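Local coordinates for Tol-Pal system protein TolB (Acinetobacter baumannii, PDB 7MX5) that is the periplasmic protein of the Tol-Pal system, which probably takes part in outer membrane invagination during cell division and in keeping that membrane intact, at residues 49-54 with 60-65; 96-101 with 123-128; 207-212 with 226-231. One frame throughout, in Å; residues are numbered along the deposited sequence.

How the contacts relate
All three contacts are apolar and none is bridged by a hydrogen bond, yet they differ in depth and partners. Contact 1 (49-54 with 60-65) is partly buried and fits a loop round one tryptophan of a short helix; contact 2 (96-101 with 123-128) is a surface contact of leucines and an alanine between an edge strand and a helix end. Their centres lie about 19 Å apart, on the same side of the chain's centre, and strand 96-105 belongs to the sheet that borders contact 1. Contact 3 (207-212 with 226-231) lies across the molecule, its centre about 57 Å from that of contact 1, buried between two propeller sheets and built from methyl, thioether and phenyl groups.

Contact 1 (49-54 with 60-65); sequences LPANAA and ASDWQA
W63 reaches from helix 60-65 into the loop 49-54, and four residues of the loop gather round its indole. A51 makes a CH-pi contact: its CB stands over one face of the six-membered ring, 4.0 Å from the centroid and 24° off the ring normal, displaced toward the rim on the CZ2 side. L49 comes to the ring edge, its CD2 lying near the plane 3.7 Å from W63 CH2. P50 sets its pyrrolidine across the indole at about a right angle, with CD 3.7 Å from W63 CZ3. Toward the pyrrole side, A53 CB approaches W63 CZ2 obliquely at 4.1 Å. Beyond the ring, A51 CB also packs on D62 CB, at 4.0 Å, and is thereby wedged between two successive residues of the helix.

The first torsion of W63 places CG anti to the carbonyl carbon (chi1 -61°), which carries the indole off the helix and among the loop residues. D62 is itself engaged within the helix, where S61 OG donates to D62 OD1 from above the carboxylate plane. In the amino-terminal domain of TolB the contact folds the loop that connects strand 43-45 to helix 60-65 back against that helix. W63 also touches the loop residues I58 and V92 and, on strand 70-78, V71, while A53 rests on T73 of that strand.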
loop_
_atom_site.group_PDB
_atom_site.type_symbol
_atom_site.label_atom_id
_atom_site.label_comp_id
_atom_site.label_asym_id
_atom_site.label_seq_id
_atom_site.Cartn_x
_atom_site.Cartn_y
_atom_site.Cartn_z
ATOM N N LEU A 49 -32.747 1.585 5.608
ATOM C CA LEU A 49 -32.784 0.140 5.790
ATOM C C LEU A 49 -34.207 -0.393 5.650
ATOM O O LEU A 49 -35.159 0.249 6.104
ATOM C CB LEU A 49 -32.227 -0.248 7.154
ATOM C CG LEU A 49 -30.897 -0.995 7.072
ATOM C CD1 LEU A 49 -29.817 -0.065 6.578
ATOM C CD2 LEU A 49 -30.527 -1.574 8.423
ATOM N N PRO A 50 -34.353 -1.565 5.026
ATOM C CA PRO A 50 -35.683 -2.150 4.824
ATOM C C PRO A 50 -36.191 -3.008 5.970
ATOM O O PRO A 50 -37.369 -3.389 5.949
ATOM C CB PRO A 50 -35.469 -3.006 3.571
ATOM C CG PRO A 50 -34.066 -3.500 3.741
ATOM C CD PRO A 50 -33.303 -2.344 4.347
ATOM N N ALA A 51 -35.356 -3.330 6.953
ATOM C CA ALA A 51 -35.760 -4.205 8.047
ATOM C C ALA A 51 -35.012 -3.787 9.308
ATOM O O ALA A 51 -34.349 -2.747 9.344
ATOM C CB ALA A 51 -35.513 -5.674 7.684
ATOM N N ASN A 52 -35.120 -4.612 10.348
ATOM C CA ASN A 52 -34.483 -4.343 11.636
ATOM C C ASN A 52 -33.993 -5.666 12.207
ATOM O O ASN A 52 -34.803 -6.527 12.565
ATOM C CB ASN A 52 -35.452 -3.654 12.597
ATOM C CG ASN A 52 -34.759 -3.102 13.827
ATOM O OD1 ASN A 52 -33.592 -2.714 13.775
ATOM N ND2 ASN A 52 -35.478 -3.063 14.943
ATOM N N ALA A 53 -32.674 -5.828 12.290
ATOM C CA ALA A 53 -32.058 -7.037 12.814
ATOM C C ALA A 53 -31.040 -6.665 13.883
ATOM O O ALA A 53 -30.650 -5.503 14.026
ATOM C CB ALA A 53 -31.391 -7.854 11.700
ATOM N N ALA A 54 -30.607 -7.670 14.640
ATOM C CA ALA A 54 -29.658 -7.464 15.725
ATOM C C ALA A 54 -28.859 -8.748 15.923
ATOM O O ALA A 54 -28.874 -9.648 15.077
ATOM C CB ALA A 54 -30.382 -7.031 17.005
ATOM N N ALA A 60 -34.426 -13.647 7.156
ATOM C CA ALA A 60 -33.900 -13.406 5.818
ATOM C C ALA A 60 -34.973 -13.102 4.782
ATOM O O ALA A 60 -34.625 -12.730 3.655
ATOM C CB ALA A 60 -33.079 -14.612 5.358
ATOM N N SER A 61 -36.256 -13.248 5.121
ATOM C CA SER A 61 -37.305 -13.012 4.134
ATOM C C SER A 61 -37.353 -11.555 3.695
ATOM O O SER A 61 -37.653 -11.270 2.529
ATOM C CB SER A 61 -38.662 -13.438 4.694
ATOM O OG SER A 61 -39.085 -12.564 5.726
ATOM N N ASP A 62 -37.057 -10.624 4.601
ATOM C CA ASP A 62 -37.157 -9.202 4.296
ATOM C C ASP A 62 -35.898 -8.643 3.653
ATOM O O ASP A 62 -35.980 -7.665 2.900
ATOM C CB ASP A 62 -37.473 -8.417 5.572
ATOM C CG ASP A 62 -38.532 -9.092 6.420
ATOM O OD1 ASP A 62 -39.533 -9.573 5.849
ATOM O OD2 ASP A 62 -38.362 -9.145 7.656
ATOM N N TRP A 63 -34.734 -9.231 3.930
ATOM C CA TRP A 63 -33.508 -8.762 3.300
ATOM C C TRP A 63 -33.394 -9.231 1.858
ATOM O O TRP A 63 -32.819 -8.521 1.025
ATOM C CB TRP A 63 -32.292 -9.211 4.107
ATOM C CG TRP A 63 -32.306 -8.675 5.496
ATOM C CD1 TRP A 63 -32.655 -9.345 6.631
ATOM C CD2 TRP A 63 -31.981 -7.340 5.900
ATOM N NE1 TRP A 63 -32.554 -8.514 7.720
ATOM C CE2 TRP A 63 -32.141 -7.277 7.298
ATOM C CE3 TRP A 63 -31.561 -6.196 5.215
ATOM C CZ2 TRP A 63 -31.899 -6.114 8.023
ATOM C CZ3 TRP A 63 -31.320 -5.042 5.938
ATOM C CH2 TRP A 63 -31.490 -5.009 7.328
ATOM N N GLN A 64 -33.927 -10.412 1.539
ATOM C CA GLN A 64 -34.014 -10.799 0.137
ATOM C C GLN A 64 -34.939 -9.859 -0.618
ATOM O O GLN A 64 -34.645 -9.468 -1.755
ATOM C CB GLN A 64 -34.493 -12.247 0.001
ATOM C CG GLN A 64 -34.316 -12.809 -1.411
ATOM C CD GLN A 64 -35.501 -12.570 -2.345
ATOM O OE1 GLN A 64 -36.287 -11.642 -2.175
ATOM N NE2 GLN A 64 -35.584 -13.383 -3.384
ATOM N N ALA A 65 -36.068 -9.494 -0.004
ATOM C CA ALA A 65 -37.060 -8.663 -0.680
ATOM C C ALA A 65 -36.448 -7.362 -1.177
ATOM O O ALA A 65 -36.790 -6.880 -2.263
ATOM C CB ALA A 65 -38.233 -8.382 0.258
#

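Contact 2 (96-101 with 123-128); sequences QYLLNE and QALTGI
L98 and A124 have the nearest CA atoms across the contact, 6.3 Å apart, at a corner where the chain leaves the line of strand 96-97 and resumes as strand 99-101. The corner is a classic beta bulge, in which L98 and L99 both face L89 of the neighbouring strand 83-91; it lies at the surface, on the outermost strand of the mixed five-stranded sheet, against the end of helix 110-126. As a result two consecutive leucines direct their CB atoms toward the helix, where alternation along a regular strand would send one to each face.

L99 straddles the small side chain of A124. Its CG is 3.7 Å from A124 CB, and both methyls, CD1 and CD2, come almost as near, so the branch point and its fork meet the alanine together. L98 crosses L125 at about a right angle and touches it through one branch only, CD1 to L125 CD2 at 3.7 Å. In L98, CG is anti to the carbonyl carbon (chi1 -65°) and the chain then extends, taking CD1 past A124 to the next residue of the helix. L99 also packs on A120 and I121, about one turn back along the helix, and L125 on F42. The helix ends at T126, and G127 leaves helical geometry with positive phi. T126 opens an ST turn over G127, its OG1 accepting from I128 N at 3.0 Å.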
loop_
_atom_site.group_PDB
_atom_site.type_symbol
_atom_site.label_atom_id
_atom_site.label_comp_id
_atom_site.label_asym_id
_atom_site.label_seq_id
_atom_site.Cartn_x
_atom_site.Cartn_y
_atom_site.Cartn_z
ATOM N N GLN A 96 -27.333 -18.328 6.952
ATOM C CA GLN A 96 -26.387 -18.733 7.980
ATOM C C GLN A 96 -25.431 -17.583 8.255
ATOM O O GLN A 96 -25.300 -16.653 7.455
ATOM C CB GLN A 96 -25.609 -19.987 7.568
ATOM C CG GLN A 96 -24.655 -19.767 6.407
ATOM C CD GLN A 96 -24.101 -21.064 5.855
ATOM O OE1 GLN A 96 -24.832 -21.868 5.279
ATOM N NE2 GLN A 96 -22.801 -21.273 6.026
ATOM N N TYR A 97 -24.761 -17.660 9.401
ATOM C CA TYR A 97 -23.787 -16.654 9.796
ATOM C C TYR A 97 -22.431 -16.977 9.185
ATOM O O TYR A 97 -21.930 -18.098 9.323
ATOM C CB TYR A 97 -23.668 -16.577 11.319
ATOM C CG TYR A 97 -24.821 -15.871 11.990
ATOM C CD1 TYR A 97 -24.988 -14.498 11.864
ATOM C CD2 TYR A 97 -25.742 -16.576 12.754
ATOM C CE1 TYR A 97 -26.040 -13.847 12.476
ATOM C CE2 TYR A 97 -26.797 -15.933 13.371
ATOM C CZ TYR A 97 -26.942 -14.569 13.228
ATOM O OH TYR A 97 -27.990 -13.923 13.838
ATOM N N LEU A 98 -21.844 -15.995 8.505
ATOM C CA LEU A 98 -20.475 -16.123 8.027
ATOM C C LEU A 98 -19.460 -15.728 9.087
ATOM O O LEU A 98 -18.326 -16.219 9.063
ATOM C CB LEU A 98 -20.270 -15.271 6.770
ATOM C CG LEU A 98 -21.076 -15.700 5.541
ATOM C CD1 LEU A 98 -20.618 -14.943 4.307
ATOM C CD2 LEU A 98 -20.965 -17.202 5.326
ATOM N N LEU A 99 -19.847 -14.857 10.018
ATOM C CA LEU A 99 -18.996 -14.458 11.128
ATOM C C LEU A 99 -19.840 -14.304 12.382
ATOM O O LEU A 99 -20.989 -13.860 12.318
ATOM C CB LEU A 99 -18.263 -13.140 10.843
ATOM C CG LEU A 99 -17.301 -13.084 9.656
ATOM C CD1 LEU A 99 -16.940 -11.642 9.342
ATOM C CD2 LEU A 99 -16.052 -13.906 9.937
ATOM N N ASN A 100 -19.262 -14.685 13.520
ATOM C CA ASN A 100 -19.860 -14.444 14.836
ATOM C C ASN A 100 -18.687 -14.296 15.807
ATOM O O ASN A 100 -18.240 -15.271 16.414
ATOM C CB ASN A 100 -20.804 -15.562 15.253
ATOM C CG ASN A 100 -21.358 -15.365 16.654
ATOM O OD1 ASN A 100 -22.101 -14.418 16.914
ATOM N ND2 ASN A 100 -20.996 -16.261 17.565
ATOM N N GLU A 101 -18.192 -13.068 15.930
ATOM C CA GLU A 101 -16.930 -12.809 16.603
ATOM C C GLU A 101 -17.092 -11.724 17.657
ATOM O O GLU A 101 -17.979 -10.870 17.570
ATOM C CB GLU A 101 -15.845 -12.385 15.601
ATOM C CG GLU A 101 -15.617 -13.376 14.471
ATOM C CD GLU A 101 -14.740 -14.541 14.882
ATOM O OE1 GLU A 101 -14.285 -14.566 16.045
ATOM O OE2 GLU A 101 -14.504 -15.433 14.041
ATOM N N GLN A 123 -12.689 -10.841 4.330
ATOM C CA GLN A 123 -12.155 -12.190 4.181
ATOM C C GLN A 123 -13.270 -13.230 4.151
ATOM O O GLN A 123 -13.169 -14.236 3.439
ATOM C CB GLN A 123 -11.172 -12.489 5.312
ATOM C CG GLN A 123 -10.385 -13.774 5.135
ATOM C CD GLN A 123 -9.266 -13.907 6.145
ATOM O OE1 GLN A 123 -9.508 -14.130 7.331
ATOM N NE2 GLN A 123 -8.029 -13.771 5.680
ATOM N N ALA A 124 -14.340 -13.004 4.914
ATOM C CA ALA A 124 -15.443 -13.957 4.944
ATOM C C ALA A 124 -16.244 -13.962 3.649
ATOM O O ALA A 124 -16.931 -14.948 3.365
ATOM C CB ALA A 124 -16.365 -13.656 6.126
ATOM N N LEU A 125 -16.169 -12.892 2.859
ATOM C CA LEU A 125 -16.941 -12.786 1.628
ATOM C C LEU A 125 -16.135 -13.102 0.379
ATOM O O LEU A 125 -16.712 -13.537 -0.623
ATOM C CB LEU A 125 -17.533 -11.379 1.495
ATOM C CG LEU A 125 -18.568 -10.988 2.549
ATOM C CD1 LEU A 125 -18.974 -9.538 2.385
ATOM C CD2 LEU A 125 -19.780 -11.896 2.466
ATOM N N THR A 126 -14.817 -12.890 0.407
ATOM C CA THR A 126 -13.970 -13.125 -0.751
ATOM C C THR A 126 -12.911 -14.195 -0.541
ATOM O O THR A 126 -12.355 -14.685 -1.532
ATOM C CB THR A 126 -13.261 -11.828 -1.174
ATOM O OG1 THR A 126 -12.095 -11.632 -0.363
ATOM C CG2 THR A 126 -14.187 -10.633 -1.016
ATOM N N GLY A 127 -12.617 -14.575 0.700
ATOM C CA GLY A 127 -11.521 -15.483 0.963
ATOM C C GLY A 127 -10.150 -14.857 0.867
ATOM O O GLY A 127 -9.152 -15.586 0.849
ATOM N N ILE A 128 -10.070 -13.532 0.804
ATOM C CA ILE A 128 -8.813 -12.808 0.672
ATOM C C ILE A 128 -8.634 -11.964 1.926
ATOM O O ILE A 128 -9.589 -11.321 2.364
ATOM C CB ILE A 128 -8.780 -11.916 -0.583
ATOM C CG1 ILE A 128 -8.952 -12.766 -1.844
ATOM C CG2 ILE A 128 -7.486 -11.126 -0.654
ATOM C CD1 ILE A 128 -9.247 -11.958 -3.089
#

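Contact 3 (207-212 with 226-231); sequences EVITSF and KSMLFT
This is a buried apolar contact between two adjacent sheets of the beta-propeller, joining strand 206-211 at the edge of one to strand 227-232 inside the next. The backbones stay well apart, with the CA atoms of I209 and M228 9.5 Å from each other, and side chains bridge the interval. I209 meets the end of M228: its CG2 lies 3.5 Å from M228 CE and 3.8 Å from M228 SD. The methionine starts extended, CG anti to the backbone N (chi1 166°), then bends at chi3 (100°) to present its terminal methyl to the isoleucine.

Farther along, T210 CG2 lies over one face of the F230 ring, 4.4 Å from F230 CE2. The same ring meets F212 rim to rim, with F212 CZ 3.8 Å from F230 CE2 and each atom near the plane of the other ring. A classic beta bulge, in which I209 and T210 both face I196, lets these two successive residues point toward the second sheet. Round them, I196 of strand 195-200 touches F230, M243 of strand 239-244 packs on I209 and T210, and L215 of strand 215-221 meets T210 and F230.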
loop_
_atom_site.group_PDB
_atom_site.type_symbol
_atom_site.label_atom_id
_atom_site.label_comp_id
_atom_site.label_asym_id
_atom_site.label_seq_id
_atom_site.Cartn_x
_atom_site.Cartn_y
_atom_site.Cartn_z
ATOM N N GLU A 207 19.507 4.486 12.762
ATOM C CA GLU A 207 20.918 4.182 12.572
ATOM C C GLU A 207 21.255 4.344 11.097
ATOM O O GLU A 207 20.423 4.085 10.225
ATOM C CB GLU A 207 21.263 2.767 13.049
ATOM C CG GLU A 207 20.516 1.665 12.316
ATOM C CD GLU A 207 21.182 0.312 12.465
ATOM O OE1 GLU A 207 22.430 0.257 12.460
ATOM O OE2 GLU A 207 20.458 -0.698 12.585
ATOM N N VAL A 208 22.483 4.780 10.830
ATOM C CA VAL A 208 22.935 4.979 9.457
ATOM C C VAL A 208 23.309 3.628 8.863
ATOM O O VAL A 208 24.216 2.949 9.354
ATOM C CB VAL A 208 24.118 5.953 9.392
ATOM C CG1 VAL A 208 24.782 5.882 8.025
ATOM C CG2 VAL A 208 23.644 7.357 9.667
ATOM N N ILE A 209 22.608 3.238 7.802
ATOM C CA ILE A 209 22.945 2.005 7.104
ATOM C C ILE A 209 24.143 2.223 6.188
ATOM O O ILE A 209 25.142 1.497 6.265
ATOM C CB ILE A 209 21.721 1.482 6.332
ATOM C CG1 ILE A 209 20.701 0.872 7.298
ATOM C CG2 ILE A 209 22.144 0.458 5.319
ATOM C CD1 ILE A 209 21.249 -0.272 8.123
ATOM N N THR A 210 24.071 3.230 5.321
ATOM C CA THR A 210 25.189 3.587 4.459
ATOM C C THR A 210 25.104 5.068 4.122
ATOM O O THR A 210 24.037 5.684 4.208
ATOM C CB THR A 210 25.214 2.746 3.175
ATOM O OG1 THR A 210 26.472 2.923 2.512
ATOM C CG2 THR A 210 24.088 3.158 2.240
ATOM N N SER A 211 26.248 5.634 3.734
ATOM C CA SER A 211 26.335 7.055 3.416
ATOM C C SER A 211 27.644 7.385 2.710
ATOM O O SER A 211 28.721 7.246 3.298
ATOM C CB SER A 211 26.207 7.898 4.686
ATOM O OG SER A 211 26.048 9.271 4.374
ATOM N N PHE A 212 27.567 7.827 1.458
ATOM C CA PHE A 212 28.753 8.251 0.723
ATOM C C PHE A 212 28.326 9.221 -0.376
ATOM O O PHE A 212 27.188 9.703 -0.396
ATOM C CB PHE A 212 29.525 7.047 0.171
ATOM C CG PHE A 212 28.657 6.006 -0.471
ATOM C CD1 PHE A 212 28.298 6.110 -1.803
ATOM C CD2 PHE A 212 28.208 4.916 0.257
ATOM C CE1 PHE A 212 27.504 5.151 -2.396
ATOM C CE2 PHE A 212 27.412 3.953 -0.331
ATOM C CZ PHE A 212 27.060 4.071 -1.659
ATOM N N LYS A 226 17.965 -10.271 6.005
ATOM C CA LYS A 226 19.413 -10.324 6.135
ATOM C C LYS A 226 20.156 -9.396 5.188
ATOM O O LYS A 226 21.335 -9.116 5.428
ATOM C CB LYS A 226 19.916 -11.757 5.911
ATOM C CG LYS A 226 19.206 -12.806 6.750
ATOM C CD LYS A 226 20.170 -13.891 7.201
ATOM C CE LYS A 226 19.594 -14.695 8.354
ATOM N NZ LYS A 226 20.242 -14.348 9.650
ATOM N N SER A 227 19.512 -8.914 4.128
ATOM C CA SER A 227 20.198 -8.123 3.119
ATOM C C SER A 227 19.326 -6.952 2.689
ATOM O O SER A 227 18.115 -6.928 2.923
ATOM C CB SER A 227 20.575 -8.975 1.899
ATOM O OG SER A 227 21.316 -10.118 2.289
ATOM N N MET A 228 19.967 -5.977 2.048
ATOM C CA MET A 228 19.289 -4.797 1.533
ATOM C C MET A 228 19.926 -4.390 0.213
ATOM O O MET A 228 21.153 -4.365 0.088
ATOM C CB MET A 228 19.358 -3.630 2.528
ATOM C CG MET A 228 18.985 -2.280 1.930
ATOM S SD MET A 228 19.457 -0.887 2.972
ATOM C CE MET A 228 20.960 -0.371 2.146
ATOM N N LEU A 229 19.086 -4.080 -0.771
ATOM C CA LEU A 229 19.541 -3.544 -2.043
ATOM C C LEU A 229 19.410 -2.027 -2.047
ATOM O O LEU A 229 18.536 -1.460 -1.384
ATOM C CB LEU A 229 18.744 -4.132 -3.210
ATOM C CG LEU A 229 19.003 -5.595 -3.569
ATOM C CD1 LEU A 229 17.840 -6.147 -4.372
ATOM C CD2 LEU A 229 20.306 -5.748 -4.334
ATOM N N PHE A 230 20.290 -1.372 -2.799
ATOM C CA PHE A 230 20.239 0.076 -2.928
ATOM C C PHE A 230 20.957 0.485 -4.203
ATOM O O PHE A 230 21.783 -0.258 -4.741
ATOM C CB PHE A 230 20.849 0.779 -1.707
ATOM C CG PHE A 230 22.306 0.478 -1.486
ATOM C CD1 PHE A 230 22.704 -0.717 -0.907
ATOM C CD2 PHE A 230 23.278 1.398 -1.843
ATOM C CE1 PHE A 230 24.043 -0.989 -0.696
ATOM C CE2 PHE A 230 24.618 1.130 -1.635
ATOM C CZ PHE A 230 25.001 -0.063 -1.059
ATOM N N THR A 231 20.622 1.679 -4.683
ATOM C CA THR A 231 21.227 2.245 -5.878
ATOM C C THR A 231 22.284 3.269 -5.489
ATOM O O THR A 231 22.091 4.054 -4.556
ATOM C CB THR A 231 20.172 2.902 -6.770
ATOM O OG1 THR A 231 18.997 2.083 -6.809
ATOM C CG2 THR A 231 20.709 3.079 -8.183
#